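Local atomic coordinates of RNA-dependent RNA polymerase (Toscana virus, PDB entry 6QW0), a protein that probably copies and transcribes the viral RNA genome, with a manganese-bound endonuclease domain that snatches capped leaders from host RNAs as primers. Residues A[85-90]-A[113-118]; A[123-128]-A[164-169]. All blocks are in the same frame, centred on the assembly; numbering follows the deposited sequence. Where two conformers were deposited one is given.

Contact 1 of 2, residues A[85-90]-A[113-118]. With MN3 (manganese (III) ion), chain C.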
# COMPACT_ATOMS: atom_id res chain seq x y z
N HIS A 85 -7.36 2.74 3.47
CA HIS A 85 -7.30 4.10 3.97
C HIS A 85 -6.18 4.90 3.33
O HIS A 85 -6.15 6.13 3.47
CB HIS A 85 -7.12 4.10 5.50
CG HIS A 85 -5.84 3.48 5.95
ND1 HIS A 85 -5.46 2.20 5.58
CD2 HIS A 85 -4.85 3.95 6.74
CE1 HIS A 85 -4.29 1.92 6.13
NE2 HIS A 85 -3.90 2.96 6.84
N LEU A 86 -5.26 4.24 2.64
CA LEU A 86 -4.14 4.90 1.99
C LEU A 86 -4.35 5.05 0.49
O LEU A 86 -3.90 6.03 -0.11
CB LEU A 86 -2.84 4.13 2.23
CG LEU A 86 -2.46 3.95 3.69
CD1 LEU A 86 -1.21 3.10 3.78
CD2 LEU A 86 -2.25 5.29 4.36
N ALA A 87 -5.00 4.07 -0.13
CA ALA A 87 -5.21 4.13 -1.56
C ALA A 87 -6.36 3.20 -1.92
O ALA A 87 -6.46 2.09 -1.39
CB ALA A 87 -3.96 3.73 -2.34
N ASP A 88 -7.21 3.66 -2.82
CA ASP A 88 -8.15 2.75 -3.44
C ASP A 88 -7.41 1.85 -4.43
O ASP A 88 -6.28 2.14 -4.86
CB ASP A 88 -9.26 3.53 -4.14
CG ASP A 88 -10.10 4.34 -3.17
OD1 ASP A 88 -10.15 3.97 -1.98
OD2 ASP A 88 -10.71 5.35 -3.60
N THR A 89 -8.04 0.73 -4.77
CA THR A 89 -7.48 -0.17 -5.77
C THR A 89 -7.28 0.58 -7.08
O THR A 89 -8.07 1.45 -7.46
CB THR A 89 -8.41 -1.37 -5.97
OG1 THR A 89 -8.79 -1.88 -4.69
CG2 THR A 89 -7.70 -2.46 -6.76
N THR A 90 -6.20 0.24 -7.79
CA THR A 90 -5.85 0.96 -9.00
C THR A 90 -5.38 0.00 -10.09
O THR A 90 -4.93 -1.11 -9.82
CB THR A 90 -4.74 1.99 -8.75
OG1 THR A 90 -4.65 2.86 -9.89
CG2 THR A 90 -3.39 1.30 -8.53
N PRO A 113 2.09 -0.76 -10.04
CA PRO A 113 2.25 -0.70 -8.58
C PRO A 113 1.02 -0.08 -7.93
O PRO A 113 0.16 0.52 -8.60
CB PRO A 113 3.48 0.19 -8.37
CG PRO A 113 4.01 0.50 -9.77
CD PRO A 113 2.89 0.27 -10.72
N ASP A 114 0.92 -0.21 -6.61
CA ASP A 114 -0.29 0.25 -5.92
C ASP A 114 -0.48 1.76 -6.03
O ASP A 114 -1.62 2.24 -6.07
CB ASP A 114 -0.26 -0.16 -4.45
CG ASP A 114 -0.61 -1.62 -4.25
OD1 ASP A 114 -1.67 -2.05 -4.74
OD2 ASP A 114 0.20 -2.36 -3.65
N MSE A 115 0.60 2.53 -6.05
CA MSE A 115 0.50 3.98 -6.22
C MSE A 115 1.65 4.49 -7.08
O MSE A 115 2.79 4.05 -6.93
CB MSE A 115 0.52 4.71 -4.87
CG MSE A 115 -0.40 4.15 -3.75
SE MSE A 115 -0.32 5.27 -2.18
CE MSE A 115 -1.40 6.75 -2.88
N ILE A 116 1.34 5.42 -8.00
CA ILE A 116 2.34 6.23 -8.70
C ILE A 116 1.90 7.68 -8.51
O ILE A 116 0.88 8.10 -9.07
CB ILE A 116 2.47 5.88 -10.19
CG1 ILE A 116 2.73 4.39 -10.40
CG2 ILE A 116 3.59 6.71 -10.84
CD1 ILE A 116 2.71 3.94 -11.87
N ILE A 117 2.67 8.44 -7.74
CA ILE A 117 2.31 9.79 -7.34
C ILE A 117 3.29 10.77 -7.98
O ILE A 117 4.50 10.69 -7.75
CB ILE A 117 2.32 9.94 -5.81
CG1 ILE A 117 1.44 8.87 -5.16
CG2 ILE A 117 1.88 11.34 -5.41
CD1 ILE A 117 1.71 8.68 -3.68
N GLU A 118 2.76 11.72 -8.75
CA GLU A 118 3.56 12.74 -9.42
C GLU A 118 3.39 14.07 -8.69
O GLU A 118 2.27 14.47 -8.39
CB GLU A 118 3.12 12.83 -10.89
CG GLU A 118 3.59 14.04 -11.68
CD GLU A 118 4.13 13.66 -13.06
OE1 GLU A 118 3.49 12.85 -13.76
OE2 GLU A 118 5.20 14.17 -13.44
MN MN3 C . 0.24 -4.61 -3.65
O HOH W 1 -3.75 0.73 -4.65
O HOH W 2 -4.13 -2.12 -6.31
O HOH W 3 -0.93 -5.41 -5.55
O HOH W 4 0.54 -6.94 -3.90
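The selenomethionine side chain of Met115 reaches across to Leu86 and Ala87, and everything beyond CB does the touching. Its CB stands back, 5.2 Å from CB of Ala87. CG of Met115 lies beside the backbone N (chi1 -47°) and is 3.9 Å from CB of Ala87. SE of Met115 follows at 4.0 Å from the same Ala87 CB. The chain then bends at chi3 (75°), leaving Met115 CE 3.8 Å from the carbonyl O of Leu86 and also against the Ala87 methyl, which is thus met by three successive atoms. At the other end Thr90 brings its CG2 methyl to 3.2 Å from Asp114 O and a little farther from Pro113 O, while Thr90 OG1 turns to the backbone N of Lys92.

The polar link between the segments is through water. Water 1 lies between the carbonyls of Asp88 and Asp114. Water 2 donates to Asp114 OD1 at 2.9 Å and takes a weak bond from Thr90 N. Asp114 OD2 binds manganese at 2.2 Å, together with His79, Glu128 and Phe129 O; a second manganese ion lies about 3 Å from the Asp114 side chain.

Asp114 and Met115 stand opposite the single Val127, making a classic beta bulge where strand 115-118 begins. The loop 85-90, between helices 77-82 and 94-98, packs on this bulge, with Ala87 also touching Phe129 of strand 124-131.

Contact 2 of 2, residues A[123-128]-A[164-169]; sequences HVYVVE and SLYIIA. With MN3 (manganese (III) ion), chain C.
Tyr125 and Tyr166 lie side by side and point the same way, meeting edge to edge where CD1 of Tyr125 comes within 3.9 Å of CE2 of Tyr166. The neighbour on the same face, Ser164, sets its CB 3.8 Å from Tyr125 CD1. Val127 lies on this face too, its CG2 4.2 Å from Tyr166 CB. On the other face Val126 and Leu165 cross obliquely, CG1 of Val126 to CD1 of Leu165 at 3.8 Å. Farther along that face, Ile167 CD1 rests 4.0 Å from Glu128 CB.

Five backbone bonds hold this parallel pairing in register, alternating in direction: Ser164 N to Val124 O, Val126 N to Ser164 O, Tyr166 N to Val126 O, Glu128 N to Tyr166 O and Ile168 N to Glu128 O. The bond from Tyr166 N to Val126 O is nearly straight, 171° at the hydrogen and 2.8 Å long. CA-H...O contacts fill in between, among them Val127 CA to Tyr166 O at 3.3 Å.

The pairing fixes the backbone of Glu128, whose side chain starts beside Ile167 and then leaves it: CG is anti to the backbone N and the bend at chi2 (64°) turns CD off that line. Glu128 OE2 binds the same manganese as Asp114, at 2.2 Å, while OE1 is hydrogen-bonded outside this strand pair.

Strands 124-131 and 163-171 are the two strands of a beta-alpha-beta crossover through helix 136-157. That helix covers the face of Glu128 and Ile167, with Lys146 and Tyr150 against the former, Ala143 and Ile147 against the latter. On the far side of strand 124-131 runs strand 115-118, antiparallel; strand 163-171 pairs in turn with strand 174-177.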
# COMPACT_ATOMS: atom_id res chain seq x y z
N HIS A 123 9.17 15.09 -9.00
CA HIS A 123 9.52 13.78 -8.49
C HIS A 123 8.33 12.84 -8.67
O HIS A 123 7.18 13.27 -8.73
CB HIS A 123 9.91 13.85 -7.01
CG HIS A 123 11.24 14.50 -6.76
ND1 HIS A 123 11.37 15.85 -6.48
CD2 HIS A 123 12.49 13.99 -6.72
CE1 HIS A 123 12.64 16.14 -6.30
NE2 HIS A 123 13.35 15.03 -6.44
N VAL A 124 8.63 11.54 -8.76
CA VAL A 124 7.59 10.52 -8.85
C VAL A 124 7.80 9.53 -7.70
O VAL A 124 8.92 9.06 -7.48
CB VAL A 124 7.61 9.79 -10.20
CG1 VAL A 124 6.57 8.67 -10.19
CG2 VAL A 124 7.35 10.78 -11.34
N TYR A 125 6.74 9.25 -6.97
CA TYR A 125 6.81 8.33 -5.84
C TYR A 125 6.03 7.07 -6.20
O TYR A 125 4.85 7.15 -6.57
CB TYR A 125 6.28 9.00 -4.57
CG TYR A 125 7.08 10.24 -4.21
CD1 TYR A 125 8.22 10.15 -3.43
CD2 TYR A 125 6.72 11.49 -4.72
CE1 TYR A 125 8.97 11.28 -3.13
CE2 TYR A 125 7.47 12.62 -4.43
CZ TYR A 125 8.59 12.51 -3.63
OH TYR A 125 9.32 13.64 -3.35
N VAL A 126 6.69 5.92 -6.13
CA VAL A 126 6.08 4.64 -6.43
C VAL A 126 5.94 3.89 -5.11
O VAL A 126 6.91 3.74 -4.37
CB VAL A 126 6.91 3.84 -7.45
CG1 VAL A 126 6.35 2.44 -7.65
CG2 VAL A 126 6.98 4.59 -8.80
N VAL A 127 4.71 3.45 -4.80
CA VAL A 127 4.42 2.82 -3.52
C VAL A 127 3.77 1.46 -3.78
O VAL A 127 2.84 1.36 -4.58
CB VAL A 127 3.50 3.69 -2.63
CG1 VAL A 127 3.33 3.04 -1.26
CG2 VAL A 127 4.05 5.10 -2.48
N GLU A 128 4.27 0.42 -3.11
CA GLU A 128 3.70 -0.91 -3.27
C GLU A 128 3.36 -1.48 -1.91
O GLU A 128 4.18 -1.39 -0.98
CB GLU A 128 4.65 -1.86 -4.02
CG GLU A 128 4.12 -3.27 -4.15
CD GLU A 128 2.84 -3.38 -4.98
OE1 GLU A 128 2.51 -2.49 -5.79
OE2 GLU A 128 2.15 -4.40 -4.82
N SER A 164 11.29 7.78 -6.18
CA SER A 164 11.57 7.13 -4.90
C SER A 164 10.62 5.95 -4.76
O SER A 164 9.42 6.10 -5.02
CB SER A 164 11.41 8.11 -3.73
OG SER A 164 12.37 9.15 -3.80
N LEU A 165 11.16 4.78 -4.40
CA LEU A 165 10.38 3.55 -4.34
C LEU A 165 10.12 3.19 -2.88
O LEU A 165 11.07 2.96 -2.13
CB LEU A 165 11.11 2.40 -5.04
CG LEU A 165 10.49 1.00 -4.93
CD1 LEU A 165 9.08 0.96 -5.52
CD2 LEU A 165 11.40 -0.02 -5.63
N TYR A 166 8.84 3.11 -2.50
CA TYR A 166 8.45 2.83 -1.13
C TYR A 166 7.63 1.55 -1.06
O TYR A 166 6.82 1.28 -1.95
CB TYR A 166 7.63 3.99 -0.53
CG TYR A 166 8.44 5.22 -0.18
CD1 TYR A 166 9.34 5.20 0.90
CD2 TYR A 166 8.33 6.38 -0.94
CE1 TYR A 166 10.07 6.33 1.23
CE2 TYR A 166 9.07 7.51 -0.63
CZ TYR A 166 9.95 7.47 0.44
OH TYR A 166 10.68 8.59 0.77
N ILE A 167 7.82 0.80 0.02
CA ILE A 167 7.14 -0.48 0.24
C ILE A 167 6.50 -0.46 1.62
O ILE A 167 7.11 0.05 2.56
CB ILE A 167 8.11 -1.67 0.17
CG1 ILE A 167 8.99 -1.61 -1.08
CG2 ILE A 167 7.36 -2.99 0.26
CD1 ILE A 167 8.26 -1.83 -2.39
N ILE A 168 5.30 -1.02 1.74
CA ILE A 168 4.72 -1.35 3.04
C ILE A 168 4.34 -2.83 3.03
O ILE A 168 3.48 -3.24 2.25
CB ILE A 168 3.48 -0.50 3.38
CG1 ILE A 168 3.74 0.99 3.16
CG2 ILE A 168 3.06 -0.75 4.82
CD1 ILE A 168 2.50 1.86 3.36
N ALA A 169 4.97 -3.62 3.91
CA ALA A 169 4.66 -5.04 4.07
C ALA A 169 4.09 -5.28 5.47
O ALA A 169 4.78 -5.03 6.46
CB ALA A 169 5.90 -5.91 3.86
MN MN3 C . 0.24 -4.61 -3.65
O HOH W 3 -0.93 -5.41 -5.55
O HOH W 4 0.54 -6.94 -3.90

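Contact 2 is a buried parallel strand pair within the sheet, held by direct backbone bonds, though its two tyrosines are partly exposed. Contact 1 is partly buried, joining a loop to the bulged start of the adjoining strand through a methyl, a selenomethionine and waters. The two meet along strands 115-118 and 124-131, where Ile117 O probably accepts from Tyr125 N. Each supplies one carboxylate to the shared manganese, an acidic pair consistent with a PD-(D/E)XK nuclease centre; waters 3 and 4, His79 and the Phe129 carbonyl make up the rest of the shell. Glu128 OE1 probably also accepts from Asp114 N, tying one ligand's side chain to the other's backbone.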